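PDB 4OQJ: PKS, which probably catalyses the condensation that extends an acyl chain, as a ketosynthase domain of an AT-less type I polyketide synthase in oxazolomycin biosynthesis. Local coordinates for residues A354-P357 against G358-A361; S239-G242 against H243-F247; A568-R571 against E572-R576. All coordinates share one frame; numbering follows the deposited sequence.

In the fold
Contacts 1 and 2 both lie in the ketosynthase part of the chain. Contact 2, at 239-247, sits in the long loop before strand 259-267. Contact 1, at 354-361, is the turn that enters strand 360-363. Their centres are about 26 Å apart, and their nearest atoms are about 8 Å apart without touching. Contact 3 belongs to helix 568-581, far along the chain. Its centre is about 65 Å from that of contact 1 and about 69 Å from that of contact 2. Contacts 2 and 3 lie on opposite sides of the chain's centre. The potassium site of Ser-292 and Lys-294 takes no residue from any of the three.

Contact 1: A354-P357 against G358-A361; sequences ALAP and GSCA
A type II beta turn runs from Ala-356 to Ser-359 and leads the chain into strand 360-363. Pro-357 and Gly-358 are its two central residues. The proline ring suits the first of these positions. Gly-358 takes the second with a positive phi of 70°, a backbone shape that favours glycine.

The turn is closed twice on one acceptor, the carbonyl oxygen of Ala-356. The backbone bond, from Ser-359 N to Ala-356 O, is weak at 3.4 Å. The hydroxyl bond is much shorter: Ser-359 OG donates to Ala-356 O at 2.6 Å. The hydroxyl approaches the carbonyl at a slant, with a C=O...OG angle of 142° and a modest tilt from the carbonyl plane. It gets there because chi1 of Ser-359 is 63°, which places OG between its own N and carbonyl carbon. The methyl CB of Ala-356 also lies against the serine, 4.0 Å from Ser-359 OG.

The turn lies at the surface, but the residues flanking it are bonded to the rest of the fold. Leu-355 N donates a hydrogen bond to Asn-349 OD1, just after helix 336-348. Cys-360 and Ala-361 form backbone hydrogen bonds to neighbours on either side, including Tyr-414 and Val-326, within the central mixed sheet. Two donors from Ser-359 thus converge on one carbonyl, and the lengths suggest that the side chain contributes more than the backbone to closing this turn.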
loop_
_atom_site.group_PDB
_atom_site.type_symbol
_atom_site.label_atom_id
_atom_site.label_comp_id
_atom_site.label_asym_id
_atom_site.label_seq_id
_atom_site.Cartn_x
_atom_site.Cartn_y
_atom_site.Cartn_z
ATOM N N ALA A 354 14.738 25.821 -22.321
ATOM C CA ALA A 354 15.786 25.063 -21.652
ATOM C C ALA A 354 16.343 25.778 -20.421
ATOM O O ALA A 354 16.490 27.005 -20.401
ATOM C CB ALA A 354 16.913 24.760 -22.634
ATOM N N LEU A 355 16.638 24.996 -19.387
ATOM C CA LEU A 355 17.393 25.494 -18.248
ATOM C C LEU A 355 18.868 25.547 -18.647
ATOM O O LEU A 355 19.253 25.001 -19.683
ATOM C CB LEU A 355 17.186 24.601 -17.023
ATOM C CG LEU A 355 15.739 24.385 -16.567
ATOM C CD1 LEU A 355 15.704 23.481 -15.368
ATOM C CD2 LEU A 355 15.076 25.704 -16.222
ATOM N N ALA A 356 19.688 26.193 -17.828
ATOM C CA ALA A 356 21.117 26.304 -18.112
ATOM C C ALA A 356 21.775 24.929 -18.245
ATOM O O ALA A 356 21.608 24.075 -17.370
ATOM C CB ALA A 356 21.805 27.102 -17.024
ATOM N N PRO A 357 22.528 24.706 -19.334
ATOM C CA PRO A 357 23.236 23.424 -19.453
ATOM C C PRO A 357 24.281 23.214 -18.365
ATOM O O PRO A 357 24.931 24.157 -17.936
ATOM C CB PRO A 357 23.900 23.505 -20.832
ATOM C CG PRO A 357 23.932 24.946 -21.164
ATOM C CD PRO A 357 22.716 25.541 -20.530
ATOM N N GLY A 358 24.419 21.968 -17.924
ATOM C CA GLY A 358 25.385 21.605 -16.912
ATOM C C GLY A 358 25.059 22.136 -15.529
ATOM O O GLY A 358 25.955 22.245 -14.704
ATOM N N SER A 359 23.792 22.448 -15.260
ATOM C CA SER A 359 23.424 23.070 -13.989
ATOM C C SER A 359 22.777 22.115 -12.976
ATOM O O SER A 359 22.553 22.506 -11.829
ATOM C CB SER A 359 22.480 24.245 -14.235
ATOM O OG SER A 359 21.261 23.819 -14.813
ATOM N N CYS A 360 22.459 20.887 -13.389
ATOM C CA CYS A 360 21.958 19.869 -12.455
ATOM C C CYS A 360 22.720 18.561 -12.622
ATOM O O CYS A 360 22.724 17.961 -13.687
ATOM C CB CYS A 360 20.449 19.626 -12.643
ATOM S SG CYS A 360 19.694 18.499 -11.426
ATOM N N ALA A 361 23.352 18.112 -11.549
ATOM C CA ALA A 361 24.076 16.855 -11.569
ATOM C C ALA A 361 23.111 15.677 -11.620
ATOM O O ALA A 361 21.995 15.733 -11.094
ATOM C CB ALA A 361 24.979 16.749 -10.352
#

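Contact 2: S239-G242 against H243-F247; sequences SPDG and HCRAF
Asp-241 faces His-243 and Arg-245 with its carboxylate turned differently to each. The carboxylate plane stands at 87° to the His-243 ring, and Asp-241 CG meets the edge of that ring, 3.7 Å from His-243 CD2. The guanidinium of Arg-245 is turned 59° from the carboxylate. Arg-245 NH2 reaches Asp-241 OD2 at 2.7 Å in a salt bridge. OD2 lies close to the guanidinium plane, yet NH2 comes from above the carboxylate plane. His-243 CB packs over one face of the guanidinium, near its rim.

The other oxygen, Asp-241 OD1, accepts from His-243 N at 3.0 Å, again from out of the carboxylate plane. This bond makes an Asx turn over Asp-241, Gly-242 and His-243, in the ketosynthase loop between strands 230-231 and 259-267. Chi1 of Asp-241, 57°, folds the carboxylate back over the turn. Gly-242 takes its middle with positive phi. The imidazole is held from beyond the loop, where its ND1 is hydrogen-bonded to Glu-50 OE2.

Ser-239 OG lies against the turn. It is 2.9 Å from His-243 O and 3.2 Å from Asp-241 OD1, and its single proton could serve either. A water lies 2.7 Å from Asp-241 OD1 and probably donates to it. Arg-245 NE gives the same water a weak hydrogen bond at 3.3 Å.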
loop_
_atom_site.group_PDB
_atom_site.type_symbol
_atom_site.label_atom_id
_atom_site.label_comp_id
_atom_site.label_asym_id
_atom_site.label_seq_id
_atom_site.Cartn_x
_atom_site.Cartn_y
_atom_site.Cartn_z
ATOM N N SER A 239 24.186 -6.829 -17.394
ATOM C CA SER A 239 25.359 -6.516 -18.186
ATOM C C SER A 239 26.249 -7.735 -18.387
ATOM O O SER A 239 26.179 -8.686 -17.606
ATOM C CB SER A 239 26.162 -5.394 -17.535
ATOM O OG SER A 239 26.955 -5.892 -16.486
ATOM N N PRO A 240 27.088 -7.702 -19.439
ATOM C CA PRO A 240 27.979 -8.814 -19.779
ATOM C C PRO A 240 29.220 -8.924 -18.902
ATOM O O PRO A 240 29.894 -9.951 -18.983
ATOM C CB PRO A 240 28.402 -8.499 -21.225
ATOM C CG PRO A 240 27.527 -7.390 -21.682
ATOM C CD PRO A 240 27.151 -6.644 -20.466
ATOM N N ASP A 241 29.518 -7.897 -18.108
ATOM C CA ASP A 241 30.748 -7.852 -17.314
ATOM C C ASP A 241 30.533 -7.529 -15.832
ATOM O O ASP A 241 31.494 -7.324 -15.096
ATOM C CB ASP A 241 31.703 -6.821 -17.908
ATOM C CG ASP A 241 31.088 -5.434 -18.008
ATOM O OD1 ASP A 241 29.970 -5.211 -17.473
ATOM O OD2 ASP A 241 31.743 -4.558 -18.612
ATOM N N GLY A 242 29.282 -7.466 -15.392
ATOM C CA GLY A 242 28.997 -7.179 -13.993
ATOM C C GLY A 242 29.119 -5.708 -13.614
ATOM O O GLY A 242 28.921 -5.337 -12.455
ATOM N N HIS A 243 29.462 -4.866 -14.581
ATOM C CA HIS A 243 29.539 -3.426 -14.356
ATOM C C HIS A 243 28.278 -2.739 -14.874
ATOM O O HIS A 243 27.706 -3.151 -15.882
ATOM C CB HIS A 243 30.773 -2.835 -15.038
ATOM C CG HIS A 243 32.063 -3.383 -14.521
ATOM N ND1 HIS A 243 32.582 -3.028 -13.294
ATOM C CD2 HIS A 243 32.938 -4.269 -15.055
ATOM C CE1 HIS A 243 33.718 -3.670 -13.094
ATOM N NE2 HIS A 243 33.958 -4.430 -14.148
ATOM N N CYS A 244 27.870 -1.686 -14.179
ATOM C CA CYS A 244 26.694 -0.900 -14.544
ATOM C C CYS A 244 27.128 0.505 -14.978
ATOM O O CYS A 244 27.405 1.373 -14.140
ATOM C CB CYS A 244 25.725 -0.833 -13.361
ATOM S SG CYS A 244 24.237 0.173 -13.631
ATOM N N ARG A 245 27.191 0.727 -16.286
ATOM C CA ARG A 245 27.851 1.928 -16.810
ATOM C C ARG A 245 26.825 2.987 -17.186
ATOM O O ARG A 245 26.674 3.337 -18.360
ATOM C CB ARG A 245 28.724 1.571 -18.013
ATOM C CG ARG A 245 29.684 0.415 -17.754
ATOM C CD ARG A 245 30.488 0.055 -19.011
ATOM N NE ARG A 245 31.293 -1.151 -18.816
ATOM C CZ ARG A 245 32.484 -1.172 -18.221
ATOM N NH1 ARG A 245 33.020 -0.054 -17.753
ATOM N NH2 ARG A 245 33.139 -2.317 -18.086
ATOM N N ALA A 246 26.145 3.512 -16.168
ATOM C CA ALA A 246 24.992 4.372 -16.372
ATOM C C ALA A 246 25.352 5.634 -17.151
ATOM O O ALA A 246 26.269 6.373 -16.774
ATOM C CB ALA A 246 24.363 4.747 -15.024
ATOM N N PHE A 247 24.605 5.844 -18.234
ATOM C CA PHE A 247 24.669 7.033 -19.099
ATOM C C PHE A 247 25.894 7.062 -20.008
ATOM O O PHE A 247 26.042 7.965 -20.839
ATOM C CB PHE A 247 24.594 8.296 -18.242
ATOM C CG PHE A 247 23.400 8.306 -17.337
ATOM C CD1 PHE A 247 22.123 8.278 -17.879
ATOM C CD2 PHE A 247 23.541 8.306 -15.966
ATOM C CE1 PHE A 247 21.004 8.266 -17.067
ATOM C CE2 PHE A 247 22.424 8.294 -15.142
ATOM C CZ PHE A 247 21.158 8.269 -15.696
HETATM O O HOH W 1 28.690 -3.194 -18.783
#

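Contact 3: A568-R571 against E572-R576; sequences AAFR and EHFDR
Phe-570 and Phe-574 form an i to i+4 pair on the alpha-helix 568-581, one turn apart, and point the same way. Both carry CG anti to the backbone N, with chi1 at 176° and -168°. Their side chains therefore leave the helix side by side. The ring planes are 29° apart and slid past each other, so the rings barely overlap. The touching atoms are Phe-570 CZ and Phe-574 CD2, at 3.5 Å. Phe-574 CB sits over one face of the Phe-570 ring. This buried side of the helix packs on neighbouring helices. Phe-570 meets Ala-603 of helix 594-610 and Leu-563 of helix 557-566. Phe-574 meets Leu-588 and Leu-589 of helix 585-590.

Backbone hydrogen bonds follow the same i to i+4 spacing. The shortest here is Phe-574 N to Phe-570 O, at 2.8 Å. Asp-575 N donates to Arg-571 O at 3.0 Å.

Arg-571 turns back along the helix instead of reaching forward. Its chain bends at chi3, and one guanidinium face lies over Ala-568 CA, near its rim. Its NH2 is hydrogen-bonded to Tyr-564 O, near the C-terminal end of helix 557-566. On the exposed side of the helix, Glu-572 OE2 and Arg-576 NE make a long salt bridge of 3.8 Å.

Ala-569 O receives a weak hydrogen bond from His-573 N at 3.3 Å. A carbon of the imidazole comes closer still, with His-573 CD2 3.0 Å from Ala-569 O.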
loop_
_atom_site.group_PDB
_atom_site.type_symbol
_atom_site.label_atom_id
_atom_site.label_comp_id
_atom_site.label_asym_id
_atom_site.label_seq_id
_atom_site.Cartn_x
_atom_site.Cartn_y
_atom_site.Cartn_z
ATOM N N ALA A 568 15.920 19.486 41.260
ATOM C CA ALA A 568 14.605 20.046 41.548
ATOM C C ALA A 568 13.728 19.059 42.303
ATOM O O ALA A 568 12.998 19.447 43.211
ATOM C CB ALA A 568 13.916 20.474 40.253
ATOM N N ALA A 569 13.801 17.783 41.935
ATOM C CA ALA A 569 12.968 16.765 42.577
ATOM C C ALA A 569 13.370 16.587 44.038
ATOM O O ALA A 569 12.527 16.382 44.915
ATOM C CB ALA A 569 13.073 15.444 41.823
ATOM N N PHE A 570 14.665 16.685 44.305
ATOM C CA PHE A 570 15.154 16.583 45.674
ATOM C C PHE A 570 14.638 17.758 46.480
ATOM O O PHE A 570 14.107 17.590 47.576
ATOM C CB PHE A 570 16.686 16.550 45.709
ATOM C CG PHE A 570 17.265 16.544 47.100
ATOM C CD1 PHE A 570 17.453 15.350 47.780
ATOM C CD2 PHE A 570 17.622 17.729 47.725
ATOM C CE1 PHE A 570 17.983 15.338 49.052
ATOM C CE2 PHE A 570 18.154 17.726 49.003
ATOM C CZ PHE A 570 18.339 16.527 49.668
ATOM N N ARG A 571 14.805 18.949 45.914
ATOM C CA ARG A 571 14.432 20.198 46.572
ATOM C C ARG A 571 12.969 20.161 46.996
ATOM O O ARG A 571 12.639 20.530 48.126
ATOM C CB ARG A 571 14.707 21.381 45.632
ATOM C CG ARG A 571 14.727 22.727 46.304
ATOM C CD ARG A 571 15.358 23.806 45.429
ATOM N NE ARG A 571 14.828 23.827 44.063
ATOM C CZ ARG A 571 15.517 23.524 42.959
ATOM N NH1 ARG A 571 14.922 23.600 41.782
ATOM N NH2 ARG A 571 16.797 23.161 43.011
ATOM N N GLU A 572 12.102 19.684 46.101
ATOM C CA GLU A 572 10.676 19.544 46.406
ATOM C C GLU A 572 10.442 18.701 47.656
ATOM O O GLU A 572 9.818 19.156 48.612
ATOM C CB GLU A 572 9.917 18.917 45.228
ATOM C CG GLU A 572 8.433 18.641 45.533
ATOM C CD GLU A 572 7.741 17.770 44.494
ATOM O OE1 GLU A 572 8.266 17.628 43.366
ATOM O OE2 GLU A 572 6.663 17.220 44.819
ATOM N N HIS A 573 10.926 17.466 47.642
ATOM C CA HIS A 573 10.666 16.545 48.750
ATOM C C HIS A 573 11.403 16.926 50.029
ATOM O O HIS A 573 10.944 16.618 51.133
ATOM C CB HIS A 573 11.033 15.126 48.338
ATOM C CG HIS A 573 10.224 14.623 47.185
ATOM N ND1 HIS A 573 8.876 14.366 47.288
ATOM C CD2 HIS A 573 10.563 14.363 45.901
ATOM C CE1 HIS A 573 8.419 13.956 46.115
ATOM N NE2 HIS A 573 9.422 13.947 45.258
ATOM N N PHE A 574 12.546 17.585 49.899
ATOM C CA PHE A 574 13.265 18.030 51.089
ATOM C C PHE A 574 12.473 19.138 51.786
ATOM O O PHE A 574 12.351 19.141 53.009
ATOM C CB PHE A 574 14.676 18.515 50.735
ATOM C CG PHE A 574 15.563 18.725 51.936
ATOM C CD1 PHE A 574 15.558 19.924 52.615
ATOM C CD2 PHE A 574 16.393 17.711 52.386
ATOM C CE1 PHE A 574 16.368 20.112 53.721
ATOM C CE2 PHE A 574 17.196 17.886 53.476
ATOM C CZ PHE A 574 17.188 19.091 54.152
ATOM N N ASP A 575 11.955 20.084 51.006
ATOM C CA ASP A 575 11.138 21.162 51.555
ATOM C C ASP A 575 9.948 20.587 52.311
ATOM O O ASP A 575 9.664 20.982 53.442
ATOM C CB ASP A 575 10.646 22.100 50.449
ATOM C CG ASP A 575 11.703 23.097 50.004
ATOM O OD1 ASP A 575 12.733 23.245 50.700
ATOM O OD2 ASP A 575 11.493 23.751 48.957
ATOM N N ARG A 576 9.265 19.635 51.690
ATOM C CA ARG A 576 8.077 19.057 52.300
ATOM C C ARG A 576 8.433 18.215 53.522
ATOM O O ARG A 576 7.689 18.194 54.500
ATOM C CB ARG A 576 7.308 18.234 51.267
ATOM C CG ARG A 576 6.795 19.091 50.105
ATOM C CD ARG A 576 5.894 18.326 49.141
ATOM N NE ARG A 576 5.582 19.128 47.956
ATOM C CZ ARG A 576 4.627 20.057 47.897
ATOM N NH1 ARG A 576 3.863 20.322 48.957
ATOM N NH2 ARG A 576 4.432 20.727 46.765
#